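Local coordinates for VP5 (Halorubrum pleomorphic virus 2, PDB 6QGI), which probably drives fusion of the viral envelope with the membrane of its haloarchaeal host, as a glycosylated envelope protein, at residues P374-L382 with A391-A399; V352-V363 with D416-S427. One frame throughout, in Å; residues are numbered along the deposited sequence.

Contact 1 of 2, residues P374-L382 with A391-A399; sequences PYSGTAVEL and AVDAGNWTA. With NAG (2-acetamido-2-deoxy-beta-D-glucopyranose), chain B.
W397 packs its indole against three side chains of 374-382. The CD1 methyl of L382 meets the benzo edge in the ring plane, 4.0 Å from W397 CH2; V380 leans obliquely on the same ring near NE1; and P374 brings CG to 3.9 Å from W397 CD1. One face of the indole carries V392 CG1 from its own segment, and V368 and L370 of strand 367-370 add to this apolar cluster. In W397, CG stands anti to the carbonyl carbon (chi1 -75°), which turns the indole back over its own segment, where NE1 donates to V392 O at 3.2 Å. That oxygen accepts V380 N as well, the two donors reaching it from opposite faces of the carbonyl plane, which ties the indole to the strand pairing. V392 N returns a bond to V380 O, and A394 N closes the row on T378 O at 3.2 Å. A394 then presses its methyl to 3.2 Å from Y375 O, the carbonyl that also takes T378 OG1 in the type II turn Y375-T378. On the face away from V380 and V392, A379 pairs with D393 and E381 with A391; the carboxylate of E381 has R424 as its partner. D393 OD1 lies against the A379 methyl, while OD2 accepts a weak hydrogen bond from O3 of the sugar (3.3 Å). The sugar itself is joined through C1 to N396 ND2. Strands 378-384 and 389-393 form an antiparallel beta hairpin, and the segment just after it carries the N-linked site, N396-W397-T398 being an N-X-T sequon.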
loop_
_atom_site.group_PDB
_atom_site.type_symbol
_atom_site.label_atom_id
_atom_site.label_comp_id
_atom_site.label_asym_id
_atom_site.label_seq_id
_atom_site.Cartn_x
_atom_site.Cartn_y
_atom_site.Cartn_z
ATOM N N PRO A 374 9.247 -19.899 -7.944
ATOM C CA PRO A 374 10.319 -18.902 -7.754
ATOM C C PRO A 374 9.740 -17.483 -7.720
ATOM O O PRO A 374 8.665 -17.234 -8.270
ATOM C CB PRO A 374 11.245 -19.133 -8.951
ATOM C CG PRO A 374 10.380 -19.739 -9.994
ATOM C CD PRO A 374 9.295 -20.503 -9.293
ATOM N N TYR A 375 10.429 -16.567 -7.038
ATOM C CA TYR A 375 9.947 -15.199 -6.864
ATOM C C TYR A 375 10.204 -14.332 -8.087
ATOM O O TYR A 375 11.177 -14.558 -8.803
ATOM C CB TYR A 375 10.573 -14.562 -5.611
ATOM C CG TYR A 375 10.451 -15.413 -4.365
ATOM C CD1 TYR A 375 9.231 -15.969 -3.989
ATOM C CD2 TYR A 375 11.549 -15.630 -3.538
ATOM C CE1 TYR A 375 9.115 -16.755 -2.845
ATOM C CE2 TYR A 375 11.441 -16.397 -2.378
ATOM C CZ TYR A 375 10.222 -16.961 -2.038
ATOM O OH TYR A 375 10.108 -17.720 -0.901
ATOM N N SER A 376 9.324 -13.334 -8.320
ATOM C CA SER A 376 9.426 -12.399 -9.446
ATOM C C SER A 376 10.645 -11.503 -9.302
ATOM O O SER A 376 10.983 -11.075 -8.196
ATOM C CB SER A 376 8.160 -11.558 -9.573
ATOM O OG SER A 376 7.908 -10.803 -8.398
ATOM N N GLY A 377 11.311 -11.268 -10.424
ATOM C CA GLY A 377 12.515 -10.450 -10.494
ATOM C C GLY A 377 13.737 -11.085 -9.859
ATOM O O GLY A 377 14.748 -10.404 -9.670
ATOM N N THR A 378 13.651 -12.391 -9.513
ATOM C CA THR A 378 14.751 -13.149 -8.909
ATOM C C THR A 378 15.133 -14.342 -9.806
ATOM O O THR A 378 14.472 -14.607 -10.814
ATOM C CB THR A 378 14.433 -13.607 -7.458
ATOM O OG1 THR A 378 13.466 -14.654 -7.455
ATOM C CG2 THR A 378 14.007 -12.473 -6.543
ATOM N N ALA A 379 16.224 -15.030 -9.442
ATOM C CA ALA A 379 16.762 -16.209 -10.118
ATOM C C ALA A 379 17.243 -17.218 -9.089
ATOM O O ALA A 379 17.846 -16.825 -8.089
ATOM C CB ALA A 379 17.906 -15.816 -11.042
ATOM N N VAL A 380 16.963 -18.507 -9.312
ATOM C CA VAL A 380 17.405 -19.559 -8.393
ATOM C C VAL A 380 18.778 -20.041 -8.885
ATOM O O VAL A 380 18.904 -20.502 -10.019
ATOM C CB VAL A 380 16.373 -20.711 -8.211
ATOM C CG1 VAL A 380 16.861 -21.736 -7.188
ATOM C CG2 VAL A 380 15.003 -20.167 -7.803
ATOM N N GLU A 381 19.806 -19.846 -8.042
ATOM C CA GLU A 381 21.200 -20.212 -8.289
ATOM C C GLU A 381 21.483 -21.543 -7.606
ATOM O O GLU A 381 21.586 -21.612 -6.378
ATOM C CB GLU A 381 22.141 -19.106 -7.784
ATOM C CG GLU A 381 23.452 -19.028 -8.536
ATOM C CD GLU A 381 24.471 -18.114 -7.887
ATOM O OE1 GLU A 381 25.187 -18.580 -6.971
ATOM O OE2 GLU A 381 24.553 -16.932 -8.291
ATOM N N LEU A 382 21.561 -22.606 -8.402
ATOM C CA LEU A 382 21.768 -23.952 -7.890
ATOM C C LEU A 382 23.215 -24.392 -7.989
ATOM O O LEU A 382 23.876 -24.157 -9.001
ATOM C CB LEU A 382 20.863 -24.951 -8.616
ATOM C CG LEU A 382 19.372 -24.675 -8.501
ATOM C CD1 LEU A 382 18.614 -25.422 -9.530
ATOM C CD2 LEU A 382 18.853 -24.975 -7.123
ATOM N N ALA A 391 22.469 -20.225 -12.490
ATOM C CA ALA A 391 21.347 -19.364 -12.118
ATOM C C ALA A 391 20.286 -19.375 -13.224
ATOM O O ALA A 391 20.622 -19.233 -14.404
ATOM C CB ALA A 391 21.834 -17.945 -11.860
ATOM N N VAL A 392 19.015 -19.591 -12.845
ATOM C CA VAL A 392 17.880 -19.642 -13.774
ATOM C C VAL A 392 16.831 -18.621 -13.320
ATOM O O VAL A 392 16.386 -18.679 -12.173
ATOM C CB VAL A 392 17.272 -21.072 -13.902
ATOM C CG1 VAL A 392 16.102 -21.096 -14.885
ATOM C CG2 VAL A 392 18.330 -22.099 -14.301
ATOM N N ASP A 393 16.434 -17.701 -14.221
ATOM C CA ASP A 393 15.439 -16.661 -13.944
ATOM C C ASP A 393 14.049 -17.274 -13.764
ATOM O O ASP A 393 13.750 -18.310 -14.365
ATOM C CB ASP A 393 15.424 -15.607 -15.061
ATOM C CG ASP A 393 16.781 -15.008 -15.402
ATOM O OD1 ASP A 393 17.634 -14.902 -14.491
ATOM O OD2 ASP A 393 16.986 -14.640 -16.576
ATOM N N ALA A 394 13.214 -16.630 -12.918
ATOM C CA ALA A 394 11.857 -17.036 -12.528
ATOM C C ALA A 394 10.943 -17.366 -13.713
ATOM O O ALA A 394 10.160 -18.313 -13.623
ATOM C CB ALA A 394 11.218 -15.948 -11.683
ATOM N N GLY A 395 11.042 -16.582 -14.786
ATOM C CA GLY A 395 10.255 -16.764 -16.000
ATOM C C GLY A 395 10.707 -17.930 -16.850
ATOM O O GLY A 395 9.946 -18.403 -17.695
ATOM N N ASN A 396 11.941 -18.411 -16.627
ATOM C CA ASN A 396 12.493 -19.528 -17.391
ATOM C C ASN A 396 12.232 -20.879 -16.699
ATOM O O ASN A 396 12.605 -21.921 -17.235
ATOM C CB ASN A 396 13.962 -19.291 -17.723
ATOM C CG ASN A 396 14.094 -18.337 -18.891
ATOM O OD1 ASN A 396 13.296 -18.388 -19.845
ATOM N ND2 ASN A 396 15.080 -17.446 -18.858
ATOM N N TRP A 397 11.526 -20.856 -15.551
ATOM C CA TRP A 397 11.102 -22.064 -14.846
ATOM C C TRP A 397 9.724 -22.447 -15.375
ATOM O O TRP A 397 8.835 -21.589 -15.440
ATOM C CB TRP A 397 11.089 -21.860 -13.326
ATOM C CG TRP A 397 12.457 -21.857 -12.717
ATOM C CD1 TRP A 397 13.211 -20.767 -12.393
ATOM C CD2 TRP A 397 13.250 -23.005 -12.390
ATOM N NE1 TRP A 397 14.416 -21.164 -11.864
ATOM C CE2 TRP A 397 14.476 -22.534 -11.870
ATOM C CE3 TRP A 397 13.039 -24.393 -12.478
ATOM C CZ2 TRP A 397 15.488 -23.400 -11.434
ATOM C CZ3 TRP A 397 14.049 -25.250 -12.065
ATOM C CH2 TRP A 397 15.254 -24.753 -11.544
ATOM N N THR A 398 9.558 -23.706 -15.810
ATOM C CA THR A 398 8.293 -24.169 -16.384
ATOM C C THR A 398 7.488 -24.918 -15.335
ATOM O O THR A 398 8.002 -25.811 -14.662
ATOM C CB THR A 398 8.518 -25.008 -17.654
ATOM O OG1 THR A 398 9.441 -26.040 -17.365
ATOM C CG2 THR A 398 9.074 -24.194 -18.797
ATOM N N ALA A 399 6.218 -24.551 -15.216
ATOM C CA ALA A 399 5.289 -25.134 -14.265
ATOM C C ALA A 399 4.538 -26.322 -14.835
ATOM O O ALA A 399 4.258 -26.384 -16.033
ATOM C CB ALA A 399 4.286 -24.084 -13.819
HETATM C C1 NAG B . 15.262 -16.467 -19.891
HETATM C C2 NAG B . 15.795 -15.161 -19.314
HETATM C C3 NAG B . 16.479 -14.228 -20.324
HETATM C C4 NAG B . 17.286 -15.025 -21.346
HETATM C C5 NAG B . 16.412 -16.116 -21.958
HETATM C C6 NAG B . 17.093 -16.906 -23.054
HETATM C C7 NAG B . 13.500 -14.810 -18.307
HETATM C C8 NAG B . 12.822 -14.146 -17.143
HETATM N N2 NAG B . 14.789 -14.421 -18.542
HETATM O O3 NAG B . 17.353 -13.350 -19.624
HETATM O O4 NAG B . 17.776 -14.150 -22.359
HETATM O O5 NAG B . 16.045 -17.051 -20.934
HETATM O O6 NAG B . 16.174 -17.766 -23.716
HETATM O O7 NAG B . 12.913 -15.630 -18.999
#

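Contact 2 of 2, residues V352-V363 with D416-S427; sequences VEGDWTAYQSGV and DITSIESARFLS
F425 is the tightly packed end of this contact: its ring lies under the E353-G354 peptide, with E353 C and G354 N over one face and V352 CG2 at the edge, 3.8 Å from F425 CE2. The W356 side chain crosses it at about a right angle, with F425 CD1 at the edge of the indole, in its plane. G354 has no side chain to obstruct the ring, and its carbonyl takes F425 N in a nearly straight bond of 2.8 Å. W356 N binds A423 O. In the loop that follows, Y359 swings CG between its backbone N and carbonyl carbon (chi1 67°), laying its ring over I420 CG2 (3.4 Å from Y359 CE1); its hydroxyl reaches E421 O only weakly. Beyond it I420 N to S361 O and V363 N to T418 O resume the pairing, and V363 CG2 packs on I420 CG1. The face carrying E353, D355 and R424 is looser and more exposed: E353 OE2 stands 4.0 Å from R424 NE, well out of the guanidinium plane, and only the charges attract; R424 is bridged to E381. Strand 418-427, bulged at E421-S422 opposite N383 on its other edge, thus pairs antiparallel with the end of strand 343-355 and with short strand 362-363, two registers joined by a loop.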
loop_
_atom_site.group_PDB
_atom_site.type_symbol
_atom_site.label_atom_id
_atom_site.label_comp_id
_atom_site.label_asym_id
_atom_site.label_seq_id
_atom_site.Cartn_x
_atom_site.Cartn_y
_atom_site.Cartn_z
ATOM N N VAL A 352 17.925 -8.355 -2.575
ATOM C CA VAL A 352 17.234 -9.475 -1.920
ATOM C C VAL A 352 18.042 -10.783 -2.135
ATOM O O VAL A 352 18.446 -11.104 -3.258
ATOM C CB VAL A 352 15.739 -9.619 -2.347
ATOM C CG1 VAL A 352 15.583 -10.121 -3.787
ATOM C CG2 VAL A 352 14.963 -10.505 -1.373
ATOM N N GLU A 353 18.316 -11.487 -1.032
ATOM C CA GLU A 353 19.046 -12.758 -1.002
ATOM C C GLU A 353 18.270 -13.774 -0.170
ATOM O O GLU A 353 17.282 -13.412 0.472
ATOM C CB GLU A 353 20.452 -12.556 -0.416
ATOM C CG GLU A 353 21.540 -12.320 -1.441
ATOM C CD GLU A 353 22.932 -12.394 -0.845
ATOM O OE1 GLU A 353 23.329 -11.443 -0.133
ATOM O OE2 GLU A 353 23.623 -13.411 -1.082
ATOM N N GLY A 354 18.725 -15.022 -0.162
ATOM C CA GLY A 354 18.081 -16.054 0.638
ATOM C C GLY A 354 18.333 -17.461 0.163
ATOM O O GLY A 354 18.320 -17.724 -1.041
ATOM N N ASP A 355 18.546 -18.375 1.117
ATOM C CA ASP A 355 18.775 -19.782 0.825
ATOM C C ASP A 355 17.489 -20.419 0.303
ATOM O O ASP A 355 16.404 -20.184 0.849
ATOM C CB ASP A 355 19.298 -20.523 2.068
ATOM C CG ASP A 355 19.862 -21.900 1.774
ATOM O OD1 ASP A 355 20.864 -21.987 1.024
ATOM O OD2 ASP A 355 19.314 -22.891 2.307
ATOM N N TRP A 356 17.613 -21.171 -0.800
ATOM C CA TRP A 356 16.508 -21.885 -1.428
ATOM C C TRP A 356 16.598 -23.363 -1.039
ATOM O O TRP A 356 17.645 -23.989 -1.212
ATOM C CB TRP A 356 16.521 -21.691 -2.950
ATOM C CG TRP A 356 15.268 -22.169 -3.619
ATOM C CD1 TRP A 356 15.052 -23.398 -4.165
ATOM C CD2 TRP A 356 14.048 -21.433 -3.789
ATOM N NE1 TRP A 356 13.777 -23.474 -4.674
ATOM C CE2 TRP A 356 13.140 -22.278 -4.465
ATOM C CE3 TRP A 356 13.635 -20.133 -3.446
ATOM C CZ2 TRP A 356 11.844 -21.868 -4.804
ATOM C CZ3 TRP A 356 12.353 -19.726 -3.788
ATOM C CH2 TRP A 356 11.471 -20.589 -4.454
ATOM N N THR A 357 15.519 -23.891 -0.448
ATOM C CA THR A 357 15.434 -25.275 0.037
ATOM C C THR A 357 14.297 -26.020 -0.689
ATOM O O THR A 357 14.216 -27.248 -0.614
ATOM C CB THR A 357 15.260 -25.257 1.577
ATOM O OG1 THR A 357 16.449 -24.721 2.157
ATOM C CG2 THR A 357 15.006 -26.633 2.178
ATOM N N ALA A 358 13.448 -25.285 -1.421
ATOM C CA ALA A 358 12.323 -25.859 -2.141
ATOM C C ALA A 358 12.762 -26.433 -3.497
ATOM O O ALA A 358 12.335 -25.960 -4.551
ATOM C CB ALA A 358 11.238 -24.808 -2.313
ATOM N N TYR A 359 13.607 -27.476 -3.461
ATOM C CA TYR A 359 14.117 -28.130 -4.662
ATOM C C TYR A 359 14.254 -29.637 -4.465
ATOM O O TYR A 359 14.425 -30.098 -3.333
ATOM C CB TYR A 359 15.474 -27.528 -5.082
ATOM C CG TYR A 359 16.611 -27.804 -4.118
ATOM C CD1 TYR A 359 17.414 -28.933 -4.262
ATOM C CD2 TYR A 359 16.911 -26.921 -3.088
ATOM C CE1 TYR A 359 18.446 -29.207 -3.364
ATOM C CE2 TYR A 359 17.962 -27.167 -2.202
ATOM C CZ TYR A 359 18.741 -28.303 -2.358
ATOM O OH TYR A 359 19.780 -28.551 -1.497
ATOM N N GLN A 360 14.214 -30.391 -5.574
ATOM C CA GLN A 360 14.407 -31.838 -5.576
ATOM C C GLN A 360 15.895 -32.109 -5.773
ATOM O O GLN A 360 16.522 -31.477 -6.627
ATOM C CB GLN A 360 13.551 -32.518 -6.653
ATOM C CG GLN A 360 12.060 -32.448 -6.367
ATOM C CD GLN A 360 11.339 -33.622 -6.961
ATOM O OE1 GLN A 360 10.976 -33.630 -8.140
ATOM N NE2 GLN A 360 11.126 -34.649 -6.152
ATOM N N SER A 361 16.471 -32.995 -4.948
ATOM C CA SER A 361 17.898 -33.312 -4.967
ATOM C C SER A 361 18.354 -33.911 -6.307
ATOM O O SER A 361 19.373 -33.478 -6.838
ATOM C CB SER A 361 18.256 -34.244 -3.815
ATOM O OG SER A 361 18.064 -33.592 -2.571
ATOM N N GLY A 362 17.573 -34.839 -6.861
ATOM C CA GLY A 362 17.878 -35.499 -8.126
ATOM C C GLY A 362 17.710 -34.659 -9.380
ATOM O O GLY A 362 16.631 -34.109 -9.626
ATOM N N VAL A 363 18.779 -34.587 -10.201
ATOM C CA VAL A 363 18.791 -33.878 -11.489
ATOM C C VAL A 363 18.618 -34.934 -12.593
ATOM O O VAL A 363 19.583 -35.617 -12.946
ATOM C CB VAL A 363 20.059 -32.994 -11.703
ATOM C CG1 VAL A 363 19.963 -32.194 -12.994
ATOM C CG2 VAL A 363 20.294 -32.061 -10.523
ATOM N N ASP A 416 25.105 -33.469 -16.483
ATOM C CA ASP A 416 23.647 -33.313 -16.480
ATOM C C ASP A 416 23.004 -34.153 -15.374
ATOM O O ASP A 416 22.097 -33.683 -14.700
ATOM C CB ASP A 416 23.062 -33.683 -17.857
ATOM C CG ASP A 416 23.338 -35.092 -18.368
ATOM O OD1 ASP A 416 24.195 -35.786 -17.781
ATOM O OD2 ASP A 416 22.705 -35.494 -19.363
ATOM N N ILE A 417 23.484 -35.392 -15.172
ATOM C CA ILE A 417 22.976 -36.266 -14.123
ATOM C C ILE A 417 23.800 -35.977 -12.876
ATOM O O ILE A 417 25.001 -36.254 -12.859
ATOM C CB ILE A 417 22.993 -37.765 -14.538
ATOM C CG1 ILE A 417 22.227 -37.996 -15.866
ATOM C CG2 ILE A 417 22.405 -38.634 -13.404
ATOM C CD1 ILE A 417 22.477 -39.328 -16.550
ATOM N N THR A 418 23.164 -35.359 -11.858
ATOM C CA THR A 418 23.814 -34.974 -10.599
ATOM C C THR A 418 22.762 -34.751 -9.486
ATOM O O THR A 418 21.577 -34.992 -9.709
ATOM C CB THR A 418 24.728 -33.727 -10.818
ATOM O OG1 THR A 418 25.415 -33.402 -9.608
ATOM C CG2 THR A 418 23.982 -32.507 -11.366
ATOM N N SER A 419 23.217 -34.360 -8.280
ATOM C CA SER A 419 22.376 -34.062 -7.121
ATOM C C SER A 419 22.649 -32.636 -6.625
ATOM O O SER A 419 23.811 -32.278 -6.412
ATOM C CB SER A 419 22.610 -35.076 -6.006
ATOM O OG SER A 419 22.214 -36.384 -6.387
ATOM N N ILE A 420 21.586 -31.825 -6.455
ATOM C CA ILE A 420 21.698 -30.444 -5.969
ATOM C C ILE A 420 21.995 -30.488 -4.462
ATOM O O ILE A 420 21.210 -31.046 -3.683
ATOM C CB ILE A 420 20.449 -29.562 -6.301
ATOM C CG1 ILE A 420 20.103 -29.555 -7.814
ATOM C CG2 ILE A 420 20.602 -28.127 -5.757
ATOM C CD1 ILE A 420 21.120 -28.823 -8.791
ATOM N N GLU A 421 23.148 -29.928 -4.071
ATOM C CA GLU A 421 23.612 -29.892 -2.685
ATOM C C GLU A 421 23.216 -28.587 -2.012
ATOM O O GLU A 421 22.829 -28.599 -0.841
ATOM C CB GLU A 421 25.138 -30.091 -2.611
ATOM C CG GLU A 421 25.623 -31.454 -3.083
ATOM C CD GLU A 421 25.055 -32.665 -2.365
ATOM O OE1 GLU A 421 24.967 -32.639 -1.116
ATOM O OE2 GLU A 421 24.715 -33.653 -3.056
ATOM N N SER A 422 23.309 -27.464 -2.751
ATOM C CA SER A 422 22.977 -26.122 -2.270
ATOM C C SER A 422 22.192 -25.331 -3.318
ATOM O O SER A 422 22.352 -25.562 -4.515
ATOM C CB SER A 422 24.248 -25.361 -1.904
ATOM O OG SER A 422 25.043 -26.077 -0.972
ATOM N N ALA A 423 21.355 -24.385 -2.857
ATOM C CA ALA A 423 20.542 -23.504 -3.699
ATOM C C ALA A 423 20.221 -22.210 -2.971
ATOM O O ALA A 423 20.013 -22.230 -1.757
ATOM C CB ALA A 423 19.255 -24.200 -4.090
ATOM N N ARG A 424 20.182 -21.086 -3.709
ATOM C CA ARG A 424 19.857 -19.764 -3.165
ATOM C C ARG A 424 19.218 -18.882 -4.240
ATOM O O ARG A 424 19.441 -19.113 -5.429
ATOM C CB ARG A 424 21.098 -19.074 -2.547
ATOM C CG ARG A 424 22.085 -18.438 -3.534
ATOM C CD ARG A 424 22.997 -17.452 -2.826
ATOM N NE ARG A 424 23.540 -16.434 -3.729
ATOM C CZ ARG A 424 24.731 -16.507 -4.318
ATOM N NH1 ARG A 424 25.516 -17.558 -4.118
ATOM N NH2 ARG A 424 25.146 -15.528 -5.110
ATOM N N PHE A 425 18.429 -17.876 -3.827
ATOM C CA PHE A 425 17.809 -16.953 -4.773
ATOM C C PHE A 425 18.426 -15.561 -4.632
ATOM O O PHE A 425 18.815 -15.156 -3.535
ATOM C CB PHE A 425 16.272 -16.913 -4.639
ATOM C CG PHE A 425 15.713 -16.187 -3.439
ATOM C CD1 PHE A 425 15.443 -16.866 -2.257
ATOM C CD2 PHE A 425 15.408 -14.830 -3.505
ATOM C CE1 PHE A 425 14.914 -16.195 -1.151
ATOM C CE2 PHE A 425 14.882 -14.162 -2.400
ATOM C CZ PHE A 425 14.638 -14.849 -1.231
ATOM N N LEU A 426 18.522 -14.845 -5.755
ATOM C CA LEU A 426 19.051 -13.481 -5.844
ATOM C C LEU A 426 18.336 -12.739 -6.971
ATOM O O LEU A 426 17.813 -13.386 -7.871
ATOM C CB LEU A 426 20.588 -13.463 -6.040
ATOM C CG LEU A 426 21.183 -14.206 -7.252
ATOM C CD1 LEU A 426 21.206 -13.330 -8.489
ATOM C CD2 LEU A 426 22.586 -14.609 -6.975
ATOM N N SER A 427 18.343 -11.400 -6.941
ATOM C CA SER A 427 17.680 -10.564 -7.942
ATOM C C SER A 427 18.298 -10.694 -9.343
ATOM O O SER A 427 19.494 -10.942 -9.483
ATOM C CB SER A 427 17.707 -9.103 -7.510
ATOM O OG SER A 427 16.853 -8.287 -8.295
#

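Both contacts use the same sheet, in which strands 378-384 and 418-427 are neighbours, and contact 1 is nested inside the chain loop that contact 2 closes. Strand 418-427 has the hairpin along one edge and 352-363 along the other. The two meet where L382 CD2 packs on A423 CB, in the probable backbone bond A379 N to L426 O, and in the salt bridge E381 OE1 to R424 NH1. Contact 1 is mostly buried and local, built round one indole, its polar margin ending in a glycan. Contact 2 spans a longer sequence gap and is only partly buried, spreading its aromatics along the strand beside charged, exposed side chains.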